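Local coordinates for protein phospholipase C-beta (PLC-beta) (Sepia officinalis, PDB 3QR0) that belongs to the phospholipase C-beta family of multidomain proteins, with PH, EF-hand, X and Y (TIM-barrel clan) and C2 regions, and holds a calcium ion, at residues 343-346 with 347-350. Sequence-based numbering, arbitrary orientation.
Sequences TGHQ and LTGK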
ATOM      1  N   THR A 343       4.861  15.188  10.407  1.00 21.18           N
ATOM      2  CA  THR A 343       5.409  13.839  10.502  1.00 21.30           C
ATOM      3  C   THR A 343       5.105  13.158  11.834  1.00 21.26           C
ATOM      4  O   THR A 343       5.478  12.002  12.026  1.00 20.63           O
ATOM      5  CB  THR A 343       6.921  13.831  10.259  1.00 21.93           C
ATOM      6  OG1 THR A 343       7.573  14.632  11.252  1.00 22.51           O
ATOM      7  CG2 THR A 343       7.222  14.367   8.857  1.00 22.50           C
ATOM      8  N   GLY A 344       4.424  13.863  12.740  1.00 21.42           N
ATOM      9  CA  GLY A 344       4.008  13.284  14.018  1.00 21.59           C
ATOM     10  C   GLY A 344       2.769  13.934  14.617  1.00 21.64           C
ATOM     11  O   GLY A 344       1.715  13.985  13.980  1.00 21.01           O
ATOM     12  N   HIS A 345       2.920  14.433  15.843  1.00 22.12           N
ATOM     13  CA  HIS A 345       1.837  15.024  16.629  1.00 22.81           C
ATOM     14  C   HIS A 345       1.386  16.343  15.999  1.00 22.97           C
ATOM     15  O   HIS A 345       2.210  17.091  15.462  1.00 23.50           O
ATOM     16  CB  HIS A 345       2.353  15.265  18.049  1.00 23.39           C
ATOM     17  CG  HIS A 345       1.289  15.471  19.082  1.00 24.14           C
ATOM     18  ND1 HIS A 345       0.786  16.716  19.397  1.00 25.34           N
ATOM     19  CD2 HIS A 345       0.691  14.600  19.931  1.00 25.47           C
ATOM     20  CE1 HIS A 345      -0.101  16.597  20.370  1.00 26.00           C
ATOM     21  NE2 HIS A 345      -0.178  15.322  20.711  1.00 24.87           N
ATOM     22  N   GLN A 346       0.086  16.620  16.065  1.00 22.98           N
ATOM     23  CA  GLN A 346      -0.494  17.818  15.442  1.00 23.17           C
ATOM     24  C   GLN A 346      -0.073  19.136  16.101  1.00 23.89           C
ATOM     25  O   GLN A 346      -0.114  20.189  15.457  1.00 24.32           O
ATOM     26  CB  GLN A 346      -2.026  17.747  15.447  1.00 23.03           C
ATOM     27  CG  GLN A 346      -2.631  16.608  14.633  1.00 22.45           C
ATOM     28  CD  GLN A 346      -2.453  16.788  13.140  1.00 22.00           C
ATOM     29  OE1 GLN A 346      -2.887  17.785  12.569  1.00 21.80           O
ATOM     30  NE2 GLN A 346      -1.816  15.818  12.499  1.00 21.77           N
ATOM     31  N   LEU A 347       0.300  19.089  17.377  1.00 24.38           N
ATOM     32  CA  LEU A 347       0.600  20.303  18.142  1.00 25.17           C
ATOM     33  C   LEU A 347       2.075  20.481  18.483  1.00 25.50           C
ATOM     34  O   LEU A 347       2.542  21.609  18.580  1.00 25.62           O
ATOM     35  CB  LEU A 347      -0.208  20.331  19.440  1.00 25.51           C
ATOM     36  CG  LEU A 347      -1.724  20.176  19.330  1.00 25.75           C
ATOM     37  CD1 LEU A 347      -2.333  20.214  20.724  1.00 25.88           C
ATOM     38  CD2 LEU A 347      -2.326  21.251  18.441  1.00 26.28           C
ATOM     39  N   THR A 348       2.798  19.377  18.676  1.00 25.86           N
ATOM     40  CA  THR A 348       4.192  19.429  19.120  1.00 26.53           C
ATOM     41  C   THR A 348       5.179  18.777  18.158  1.00 26.80           C
ATOM     42  O   THR A 348       6.365  18.674  18.476  1.00 27.15           O
ATOM     43  CB  THR A 348       4.344  18.729  20.485  1.00 26.98           C
ATOM     44  OG1 THR A 348       3.879  17.376  20.377  1.00 26.13           O
ATOM     45  CG2 THR A 348       3.537  19.460  21.558  1.00 27.52           C
ATOM     46  N   GLY A 349       4.707  18.338  16.992  1.00 26.98           N
ATOM     47  CA  GLY A 349       5.533  17.570  16.070  1.00 27.17           C
ATOM     48  C   GLY A 349       6.324  18.431  15.105  1.00 27.52           C
ATOM     49  O   GLY A 349       6.330  19.651  15.213  1.00 28.29           O
ATOM     50  N   LYS A 350       7.012  17.785  14.170  1.00 27.33           N
ATOM     51  CA  LYS A 350       7.792  18.487  13.157  1.00 27.52           C
ATOM     52  C   LYS A 350       7.009  18.610  11.860  1.00 26.70           C
ATOM     53  O   LYS A 350       6.187  17.741  11.536  1.00 26.14           O
ATOM     54  CB  LYS A 350       9.096  17.743  12.870  1.00 28.11           C
ATOM     55  CG  LYS A 350      10.109  17.802  14.003  1.00 31.02           C
ATOM     56  CD  LYS A 350      11.461  17.246  13.555  1.00 34.26           C
ATOM     57  CE  LYS A 350      12.526  17.426  14.623  1.00 36.69           C
ATOM     58  NZ  LYS A 350      13.764  16.651  14.299  1.00 39.39           N
TER
HETATM   59  O   HOH W   1       7.175  15.030  14.285  1.00 34.88           O
HETATM   60  O   HOH W   2       4.105  16.608  13.351  1.00 24.93           O
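His-345 reaches forward along the chain and presents the ND1 edge of its ring to Leu-347, with Thr-348 close by. His-345 CB lies 3.5 Å from Thr-348 OG1. CG keeps the same neighbour. Chi1 of -162° sets CG opposite the backbone N and beside the carbonyl carbon, which carries the ring toward the residues that follow. His-345 ND1 accepts a hydrogen bond from Leu-347 N at 3.2 Å. That bond is fairly straight, at 159°, but the donor stands 26° out of the ring plane. His-345 ND1 also takes a weak bond from Thr-348 N at 3.4 Å. His-345 CE1 rests 3.8 Å from Leu-347 CB. ND1 thus receives one good bond and one weak bond from successive amides. The backbone here makes an alpha-turn, closed by a weak bond from Gly-349 N to His-345 O. The turn belongs to the loop between strand 332-334 and helix 354-361, in the TIM-barrel X domain. Its two arms run nearly antiparallel. Thr-343 N joins them by donating to Lys-350 O at 3.1 Å. One water links Gly-344 N, His-345 O and Lys-350 O. A second joins Thr-343 OG1 to Lys-350 N. Gln-346 is buried. Its NE2 bonds to Ser-580 and its OE1 to Asn-339, a calcium ligand, and its side chain comes within about 7 Å of the ion.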